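Local coordinates for protein group 1 truncated hemoglobin (Tetrahymena pyriformis, PDB 3AQ9) that binds one heme per subunit and, like other group I truncated hemoglobins, probably binds and carries oxygen, at residues His73-Asp84 / Ile111-Lys121. The protein carries 1 engineered substitution. Residues are numbered along the deposited sequence; the frame is centred on the assembly and turned at random.
Sequences HKGMNLQNLHFD and IEHTRKDMLGK. With HEM (protoporphyrin IX containing Fe), chain C.
M118 and F83 meet on the proximal side of the heme pocket in this 2/2-fold globin, where the chain's C-terminal end packs against the loop 73-79 and the first turn of helix 80-96.

H73 NE2 binds the heme iron at 2.1 Å, and water 2 is a further ligand. H73 ND1 hydrogen-bonds to the backbone O of M69, which helps fix the imidazole. M118 SD lies over one face of that imidazole. M118 SD also sits at the edge of the F83 ring, 3.7 Å from F83 CD1, a Met-aromatic contact.

R115 CB lies over the centre of the F83 ring, a CH-pi contact. The R115 chain then bends at chi3 (-60°), and F83 CD2 lies over the face of the guanidinium; with the planes 48° apart this is no parallel stack.

R115 grips E112 side-on in a salt bridge, NE to OE1 and NH2 to OE2. R115 NH1 and NH2 both hydrogen-bond to the one oxygen D84 OD2, completing a salt-bridge network of D84, R115 and E112. NH1 also makes a weak hydrogen bond to N80 OD1.

Backbone hydrogen bonds join the rest. G120 N donates to L78 O. In the terminal carboxylate, K121 OXT accepts from G75 N and K121 O from N77 N. Water 1 gives to H73 O and M118 O and accepts from L78 N and K121 N, its shortest bond being 2.6 Å to M118 O.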
ATOM      1  N   HIS A  73      -2.490   9.858  -8.155  1.00 26.63           N
ATOM      2  CA  HIS A  73      -1.640   9.315  -9.233  1.00 25.77           C
ATOM      3  C   HIS A  73      -1.885  10.026 -10.552  1.00 29.04           C
ATOM      4  O   HIS A  73      -1.531   9.492 -11.632  1.00 30.19           O
ATOM      5  CB  HIS A  73      -1.823   7.788  -9.345  1.00 25.01           C
ATOM      6  CG  HIS A  73      -1.572   7.111  -8.015  1.00 25.22           C
ATOM      7  ND1 HIS A  73      -2.621   6.796  -7.161  1.00 23.48           N
ATOM      8  CD2 HIS A  73      -0.431   6.850  -7.345  1.00 27.54           C
ATOM      9  CE1 HIS A  73      -2.107   6.298  -6.017  1.00 25.07           C
ATOM     10  NE2 HIS A  73      -0.813   6.205  -6.208  1.00 25.11           N
ATOM     11  N   LYS A  74      -2.437  11.225 -10.474  1.00 30.52           N
ATOM     12  CA  LYS A  74      -2.821  11.976 -11.655  1.00 33.09           C
ATOM     13  C   LYS A  74      -1.537  12.331 -12.423  1.00 34.17           C
ATOM     14  O   LYS A  74      -0.508  12.699 -11.798  1.00 34.60           O
ATOM     15  CB  LYS A  74      -3.570  13.263 -11.220  1.00 37.76           C
ATOM     16  CG  LYS A  74      -4.210  13.950 -12.419  1.00 44.22           C
ATOM     17  CD  LYS A  74      -5.196  15.069 -12.116  1.00 55.63           C
ATOM     18  CE  LYS A  74      -6.563  14.745 -12.883  1.00 62.15           C
ATOM     19  NZ  LYS A  74      -7.261  16.044 -13.192  1.00 69.69           N
ATOM     20  N   GLY A  75      -1.554  12.212 -13.756  1.00 34.94           N
ATOM     21  CA  GLY A  75      -0.402  12.570 -14.541  1.00 35.52           C
ATOM     22  C   GLY A  75       0.670  11.474 -14.635  1.00 35.59           C
ATOM     23  O   GLY A  75       1.575  11.644 -15.488  1.00 40.26           O
ATOM     24  N   MET A  76       0.548  10.354 -13.920  1.00 31.28           N
ATOM     25  CA  MET A  76       1.593   9.354 -13.911  1.00 30.99           C
ATOM     26  C   MET A  76       1.331   8.304 -15.048  1.00 32.45           C
ATOM     27  O   MET A  76       2.242   7.594 -15.413  1.00 33.56           O
ATOM     28  CB  MET A  76       1.614   8.598 -12.610  1.00 30.54           C
ATOM     29  CG  MET A  76       2.009   9.590 -11.434  1.00 31.35           C
ATOM     30  SD  MET A  76       2.024   8.607  -9.885  1.00 32.60           S
ATOM     31  CE  MET A  76       2.220   9.861  -8.637  1.00 35.34           C
ATOM     32  N   ASN A  77       0.077   8.223 -15.480  1.00 31.13           N
ATOM     33  CA  ASN A  77      -0.319   7.209 -16.544  1.00 30.30           C
ATOM     34  C   ASN A  77       0.210   5.837 -16.119  1.00 29.60           C
ATOM     35  O   ASN A  77       0.879   5.143 -16.892  1.00 31.87           O
ATOM     36  CB  ASN A  77       0.187   7.652 -17.930  1.00 32.49           C
ATOM     37  CG  ASN A  77      -0.557   6.932 -19.047  1.00 33.16           C
ATOM     38  OD1 ASN A  77      -1.557   6.215 -18.775  1.00 33.04           O
ATOM     39  ND2 ASN A  77      -0.071   7.049 -20.230  1.00 35.94           N
ATOM     40  N   LEU A  78      -0.084   5.439 -14.899  1.00 28.05           N
ATOM     41  CA  LEU A  78       0.373   4.177 -14.398  1.00 27.82           C
ATOM     42  C   LEU A  78      -0.246   3.009 -15.193  1.00 27.34           C
ATOM     43  O   LEU A  78      -1.392   3.084 -15.711  1.00 28.05           O
ATOM     44  CB  LEU A  78      -0.032   3.950 -12.916  1.00 26.98           C
ATOM     45  CG  LEU A  78       0.665   4.905 -11.986  1.00 30.86           C
ATOM     46  CD1 LEU A  78       0.033   4.724 -10.593  1.00 28.73           C
ATOM     47  CD2 LEU A  78       2.171   4.782 -11.915  1.00 31.87           C
ATOM     48  N   GLN A  79       0.547   1.941 -15.268  1.00 26.78           N
ATOM     49  CA  GLN A  79       0.235   0.770 -16.112  1.00 29.21           C
ATOM     50  C   GLN A  79      -0.006  -0.434 -15.178  1.00 28.71           C
ATOM     51  O   GLN A  79       0.438  -0.481 -14.046  1.00 29.14           O
ATOM     52  CB  GLN A  79       1.387   0.476 -17.072  1.00 29.84           C
ATOM     53  CG  GLN A  79       1.791   1.667 -18.008  1.00 29.67           C
ATOM     54  CD  GLN A  79       0.659   1.938 -18.946  1.00 33.44           C
ATOM     55  OE1 GLN A  79       0.247   1.016 -19.688  1.00 33.53           O
ATOM     56  NE2 GLN A  79       0.167   3.200 -18.980  1.00 31.61           N
ATOM     57  N   ASN A  80      -0.770  -1.386 -15.709  1.00 28.33           N
ATOM     58  CA  ASN A  80      -0.976  -2.594 -14.946  1.00 27.75           C
ATOM     59  C   ASN A  80       0.224  -3.215 -14.290  1.00 27.91           C
ATOM     60  O   ASN A  80       0.154  -3.687 -13.119  1.00 27.37           O
ATOM     61  CB  ASN A  80      -1.535  -3.585 -15.949  1.00 30.30           C
ATOM     62  CG  ASN A  80      -2.430  -4.428 -15.326  1.00 38.97           C
ATOM     63  OD1 ASN A  80      -3.509  -3.963 -14.743  1.00 33.44           O
ATOM     64  ND2 ASN A  80      -2.088  -5.734 -15.433  1.00 41.72           N
ATOM     65  N   LEU A  81       1.349  -3.227 -14.976  1.00 27.62           N
ATOM     66  CA  LEU A  81       2.502  -3.911 -14.324  1.00 28.68           C
ATOM     67  C   LEU A  81       2.960  -3.172 -13.071  1.00 27.09           C
ATOM     68  O   LEU A  81       3.585  -3.746 -12.140  1.00 27.55           O
ATOM     69  CB  LEU A  81       3.673  -4.041 -15.323  1.00 31.56           C
ATOM     70  CG  LEU A  81       4.438  -2.715 -15.446  1.00 32.74           C
ATOM     71  CD1 LEU A  81       5.841  -3.043 -15.333  1.00 39.05           C
ATOM     72  CD2 LEU A  81       4.184  -2.209 -16.716  1.00 41.19           C
ATOM     73  N   HIS A  82       2.705  -1.863 -13.032  1.00 26.26           N
ATOM     74  CA  HIS A  82       3.104  -1.098 -11.830  1.00 25.91           C
ATOM     75  C   HIS A  82       2.205  -1.452 -10.648  1.00 24.99           C
ATOM     76  O   HIS A  82       2.710  -1.647  -9.540  1.00 25.97           O
ATOM     77  CB  HIS A  82       2.908   0.393 -12.058  1.00 25.80           C
ATOM     78  CG  HIS A  82       3.699   0.921 -13.213  1.00 27.83           C
ATOM     79  ND1 HIS A  82       5.076   0.753 -13.354  1.00 30.89           N
ATOM     80  CD2 HIS A  82       3.287   1.654 -14.282  1.00 24.70           C
ATOM     81  CE1 HIS A  82       5.452   1.322 -14.510  1.00 25.27           C
ATOM     82  NE2 HIS A  82       4.379   1.859 -15.085  1.00 33.10           N
ATOM     83  N   PHE A  83       0.898  -1.639 -10.896  1.00 25.83           N
ATOM     84  CA  PHE A  83       0.032  -1.982  -9.765  1.00 24.70           C
ATOM     85  C   PHE A  83       0.321  -3.398  -9.338  1.00 25.50           C
ATOM     86  O   PHE A  83       0.341  -3.671  -8.136  1.00 25.51           O
ATOM     87  CB  PHE A  83      -1.456  -1.867 -10.226  1.00 25.32           C
ATOM     88  CG  PHE A  83      -2.451  -1.951  -9.052  1.00 26.72           C
ATOM     89  CD1 PHE A  83      -2.923  -0.789  -8.498  1.00 28.61           C
ATOM     90  CD2 PHE A  83      -2.933  -3.211  -8.644  1.00 25.37           C
ATOM     91  CE1 PHE A  83      -3.853  -0.783  -7.469  1.00 25.87           C
ATOM     92  CE2 PHE A  83      -3.884  -3.281  -7.589  1.00 26.38           C
ATOM     93  CZ  PHE A  83      -4.324  -2.042  -6.994  1.00 27.45           C
ATOM     94  N   ASP A  84       0.541  -4.332 -10.270  1.00 25.53           N
ATOM     95  CA  ASP A  84       0.953  -5.676  -9.830  1.00 26.39           C
ATOM     96  C   ASP A  84       2.214  -5.709  -8.962  1.00 26.32           C
ATOM     97  O   ASP A  84       2.321  -6.416  -7.975  1.00 26.56           O
ATOM     98  CB  ASP A  84       1.284  -6.564 -11.046  1.00 25.71           C
ATOM     99  CG  ASP A  84       0.008  -7.012 -11.810  1.00 30.68           C
ATOM    100  OD1 ASP A  84       0.175  -7.605 -12.880  1.00 32.62           O
ATOM    101  OD2 ASP A  84      -1.135  -6.795 -11.312  1.00 30.59           O
ATOM    102  N   ILE A 111      -7.585  -3.999  -1.464  1.00 27.54           N
ATOM    103  CA  ILE A 111      -6.743  -2.960  -2.159  1.00 26.28           C
ATOM    104  C   ILE A 111      -6.868  -3.090  -3.653  1.00 26.84           C
ATOM    105  O   ILE A 111      -6.847  -2.065  -4.385  1.00 26.28           O
ATOM    106  CB  ILE A 111      -5.308  -3.196  -1.736  1.00 26.95           C
ATOM    107  CG1 ILE A 111      -5.232  -2.904  -0.247  1.00 26.25           C
ATOM    108  CG2 ILE A 111      -4.249  -2.260  -2.549  1.00 26.66           C
ATOM    109  CD1 ILE A 111      -3.933  -3.423   0.458  1.00 28.19           C
ATOM    110  N   GLU A 112      -7.149  -4.308  -4.140  1.00 26.25           N
ATOM    111  CA  GLU A 112      -7.225  -4.516  -5.612  1.00 27.32           C
ATOM    112  C   GLU A 112      -8.356  -3.609  -6.230  1.00 29.22           C
ATOM    113  O   GLU A 112      -8.265  -3.181  -7.399  1.00 27.89           O
ATOM    114  CB  GLU A 112      -7.535  -6.027  -5.874  1.00 28.29           C
ATOM    115  CG  GLU A 112      -8.009  -6.350  -7.225  1.00 32.89           C
ATOM    116  CD  GLU A 112      -6.864  -6.070  -8.323  1.00 31.26           C
ATOM    117  OE1 GLU A 112      -7.278  -5.828  -9.522  1.00 35.48           O
ATOM    118  OE2 GLU A 112      -5.682  -6.198  -7.965  1.00 33.24           O
ATOM    119  N   HIS A 113      -9.411  -3.303  -5.453  1.00 27.59           N
ATOM    120  CA  HIS A 113     -10.533  -2.496  -6.044  1.00 28.01           C
ATOM    121  C   HIS A 113     -10.009  -1.070  -6.424  1.00 27.59           C
ATOM    122  O   HIS A 113     -10.734  -0.403  -7.214  1.00 30.82           O
ATOM    123  CB  HIS A 113     -11.630  -2.413  -4.974  1.00 29.48           C
ATOM    124  CG  HIS A 113     -12.414  -3.674  -4.870  1.00 32.09           C
ATOM    125  ND1 HIS A 113     -12.278  -4.620  -3.850  1.00 34.68           N
ATOM    126  CD2 HIS A 113     -13.319  -4.165  -5.736  1.00 28.83           C
ATOM    127  CE1 HIS A 113     -13.150  -5.630  -4.081  1.00 27.54           C
ATOM    128  NE2 HIS A 113     -13.783  -5.372  -5.230  1.00 38.37           N
ATOM    129  N   THR A 114      -8.839  -0.652  -5.922  1.00 27.77           N
ATOM    130  CA  THR A 114      -8.376   0.722  -6.256  1.00 27.18           C
ATOM    131  C   THR A 114      -7.692   0.742  -7.608  1.00 28.73           C
ATOM    132  O   THR A 114      -7.367   1.853  -8.110  1.00 27.22           O
ATOM    133  CB  THR A 114      -7.393   1.285  -5.250  1.00 28.03           C
ATOM    134  OG1 THR A 114      -6.181   0.465  -5.167  1.00 24.43           O
ATOM    135  CG2 THR A 114      -8.002   1.372  -3.824  1.00 27.94           C
ATOM    136  N   ARG A 115      -7.464  -0.445  -8.212  1.00 27.25           N
ATOM    137  CA  ARG A 115      -6.637  -0.463  -9.475  1.00 27.04           C
ATOM    138  C   ARG A 115      -7.259   0.493 -10.543  1.00 28.22           C
ATOM    139  O   ARG A 115      -6.544   1.322 -11.155  1.00 27.94           O
ATOM    140  CB  ARG A 115      -6.546  -1.875 -10.002  1.00 28.34           C
ATOM    141  CG  ARG A 115      -5.617  -1.953 -11.312  1.00 27.66           C
ATOM    142  CD  ARG A 115      -5.718  -3.405 -11.938  1.00 29.52           C
ATOM    143  NE  ARG A 115      -5.282  -4.495 -11.013  1.00 29.26           N
ATOM    144  CZ  ARG A 115      -4.077  -5.086 -11.044  1.00 34.19           C
ATOM    145  NH1 ARG A 115      -3.074  -4.696 -11.898  1.00 28.92           N
ATOM    146  NH2 ARG A 115      -3.825  -6.062 -10.182  1.00 31.72           N
ATOM    147  N   LYS A 116      -8.561   0.377 -10.771  1.00 26.81           N
ATOM    148  CA  LYS A 116      -9.152   1.173 -11.862  1.00 28.54           C
ATOM    149  C   LYS A 116      -9.117   2.653 -11.541  1.00 29.60           C
ATOM    150  O   LYS A 116      -9.268   3.483 -12.495  1.00 30.75           O
ATOM    151  CB  LYS A 116     -10.580   0.758 -12.157  1.00 30.89           C
ATOM    152  CG  LYS A 116     -11.525   1.021 -10.940  1.00 33.19           C
ATOM    153  CD  LYS A 116     -12.991   0.655 -11.349  1.00 36.48           C
ATOM    154  CE  LYS A 116     -13.948   1.020 -10.128  1.00 39.91           C
ATOM    155  NZ  LYS A 116     -15.320   0.811 -10.660  1.00 47.84           N
ATOM    156  N   ASP A 117      -8.980   3.004 -10.271  1.00 28.47           N
ATOM    157  CA  ASP A 117      -8.998   4.443  -9.954  1.00 30.16           C
ATOM    158  C   ASP A 117      -7.638   5.129 -10.256  1.00 29.65           C
ATOM    159  O   ASP A 117      -7.619   6.357 -10.417  1.00 30.43           O
ATOM    160  CB  ASP A 117      -9.316   4.669  -8.455  1.00 29.64           C
ATOM    161  CG  ASP A 117     -10.777   4.176  -8.152  1.00 31.21           C
ATOM    162  OD1 ASP A 117     -11.635   4.359  -9.024  1.00 38.05           O
ATOM    163  OD2 ASP A 117     -10.869   3.425  -7.155  1.00 37.84           O
ATOM    164  N   MET A 118      -6.552   4.344 -10.329  1.00 28.35           N
ATOM    165  CA  MET A 118      -5.209   4.988 -10.447  1.00 27.72           C
ATOM    166  C   MET A 118      -4.554   4.666 -11.785  1.00 29.48           C
ATOM    167  O   MET A 118      -3.576   5.321 -12.145  1.00 31.55           O
ATOM    168  CB  MET A 118      -4.341   4.645  -9.258  1.00 27.40           C
ATOM    169  CG  MET A 118      -4.088   3.122  -9.144  1.00 27.21           C
ATOM    170  SD  MET A 118      -2.988   2.862  -7.728  1.00 28.31           S
ATOM    171  CE  MET A 118      -4.120   3.134  -6.322  1.00 26.38           C
ATOM    172  N   LEU A 119      -4.971   3.591 -12.466  1.00 27.51           N
ATOM    173  CA  LEU A 119      -4.281   3.324 -13.739  1.00 27.16           C
ATOM    174  C   LEU A 119      -4.682   4.358 -14.834  1.00 27.41           C
ATOM    175  O   LEU A 119      -5.865   4.744 -15.046  1.00 29.56           O
ATOM    176  CB  LEU A 119      -4.600   1.905 -14.335  1.00 28.10           C
ATOM    177  CG  LEU A 119      -4.064   0.783 -13.400  1.00 28.01           C
ATOM    178  CD1 LEU A 119      -4.311  -0.540 -14.241  1.00 32.45           C
ATOM    179  CD2 LEU A 119      -2.593   0.983 -12.997  1.00 32.02           C
ATOM    180  N   GLY A 120      -3.665   4.767 -15.613  1.00 26.79           N
ATOM    181  CA  GLY A 120      -3.906   5.560 -16.788  1.00 29.32           C
ATOM    182  C   GLY A 120      -4.412   6.954 -16.526  1.00 31.42           C
ATOM    183  O   GLY A 120      -5.119   7.497 -17.388  1.00 33.87           O
ATOM    184  N   LYS A 121      -4.036   7.515 -15.360  1.00 32.15           N
ATOM    185  CA  LYS A 121      -4.511   8.852 -14.945  1.00 34.05           C
ATOM    186  C   LYS A 121      -3.464   9.930 -15.172  1.00 36.83           C
ATOM    187  O   LYS A 121      -2.350   9.626 -15.656  1.00 35.73           O
ATOM    188  CB  LYS A 121      -4.958   8.836 -13.473  1.00 31.06           C
ATOM    189  CG  LYS A 121      -6.055   7.787 -13.147  1.00 30.26           C
ATOM    190  CD  LYS A 121      -7.303   7.936 -14.014  1.00 31.28           C
ATOM    191  CE  LYS A 121      -8.350   6.862 -13.613  1.00 33.79           C
ATOM    192  NZ  LYS A 121      -9.471   6.961 -14.618  1.00 36.43           N
ATOM    193  OXT LYS A 121      -3.844  11.121 -14.917  1.00 38.57           O
TER
HETATM  194  CHA HEM C 144       0.748   8.898  -3.784  1.00 23.17           C
HETATM  195  CHB HEM C 144       3.251   5.901  -6.764  1.00 25.45           C
HETATM  196  CHC HEM C 144      -0.107   2.498  -6.144  1.00 22.00           C
HETATM  197  CHD HEM C 144      -1.613   4.948  -2.170  1.00 23.46           C
HETATM  198  C1A HEM C 144       1.701   8.375  -4.642  1.00 23.47           C
HETATM  199  C2A HEM C 144       2.855   9.101  -5.196  1.00 26.29           C
HETATM  200  C3A HEM C 144       3.534   8.270  -5.958  1.00 26.65           C
HETATM  201  C4A HEM C 144       2.849   6.998  -6.007  1.00 25.03           C
HETATM  202  CMA HEM C 144       4.833   8.468  -6.758  1.00 24.55           C
HETATM  203  CAA HEM C 144       3.248  10.565  -4.746  1.00 30.04           C
HETATM  204  CBA HEM C 144       3.466  11.783  -5.669  1.00 37.70           C
HETATM  205  CGA HEM C 144       4.257  12.716  -4.564  1.00 37.25           C
HETATM  206  O1A HEM C 144       3.559  13.297  -3.655  1.00 42.09           O
HETATM  207  O2A HEM C 144       5.511  12.566  -4.298  1.00 37.30           O
HETATM  208  C1B HEM C 144       2.449   4.731  -6.888  1.00 24.12           C
HETATM  209  C2B HEM C 144       2.758   3.729  -7.895  1.00 24.78           C
HETATM  210  C3B HEM C 144       1.762   2.834  -7.788  1.00 24.70           C
HETATM  211  C4B HEM C 144       0.948   3.277  -6.686  1.00 23.53           C
HETATM  212  CMB HEM C 144       3.904   3.707  -8.905  1.00 25.00           C
HETATM  213  CAB HEM C 144       1.600   1.598  -8.683  1.00 24.25           C
HETATM  214  CBB HEM C 144       0.354   1.441  -9.104  1.00 27.48           C
HETATM  215  C1C HEM C 144      -0.763   2.840  -4.949  1.00 22.90           C
HETATM  216  C2C HEM C 144      -1.650   1.965  -4.222  1.00 23.82           C
HETATM  217  C3C HEM C 144      -2.017   2.666  -3.131  1.00 22.82           C
HETATM  218  C4C HEM C 144      -1.392   3.955  -3.137  1.00 24.83           C
HETATM  219  CMC HEM C 144      -2.007   0.487  -4.669  1.00 25.18           C
HETATM  220  CAC HEM C 144      -2.928   2.225  -1.925  1.00 26.64           C
HETATM  221  CBC HEM C 144      -3.718   1.157  -2.021  1.00 32.14           C
HETATM  222  C1D HEM C 144      -1.104   6.246  -2.301  1.00 24.11           C
HETATM  223  C2D HEM C 144      -1.384   7.263  -1.322  1.00 23.23           C
HETATM  224  C3D HEM C 144      -0.696   8.431  -1.828  1.00 24.96           C
HETATM  225  C4D HEM C 144      -0.076   8.004  -3.040  1.00 23.14           C
HETATM  226  CMD HEM C 144      -2.229   7.226  -0.040  1.00 25.13           C
HETATM  227  CAD HEM C 144      -0.642   9.783  -1.170  1.00 25.20           C
HETATM  228  CBD HEM C 144      -1.754  10.678  -1.516  1.00 25.05           C
HETATM  229  CGD HEM C 144      -1.634  11.960  -0.661  1.00 31.11           C
HETATM  230  O1D HEM C 144      -2.613  12.689  -0.538  1.00 30.56           O
HETATM  231  O2D HEM C 144      -0.438  12.378  -0.349  1.00 33.38           O
HETATM  232  NA  HEM C 144       1.760   7.103  -5.191  1.00 23.92           N
HETATM  233  NB  HEM C 144       1.305   4.545  -6.089  1.00 24.92           N
HETATM  234  NC  HEM C 144      -0.628   4.030  -4.296  1.00 23.14           N
HETATM  235  ND  HEM C 144      -0.243   6.649  -3.356  1.00 25.98           N
HETATM  236 FE   HEM C 144       0.538   5.599  -4.763  1.00 24.46          FE
HETATM  237  O   HOH W   1      -1.938   7.083 -13.226  1.00 28.21           O
HETATM  238  O   HOH W   2       1.979   4.788  -3.307  1.00 29.46           O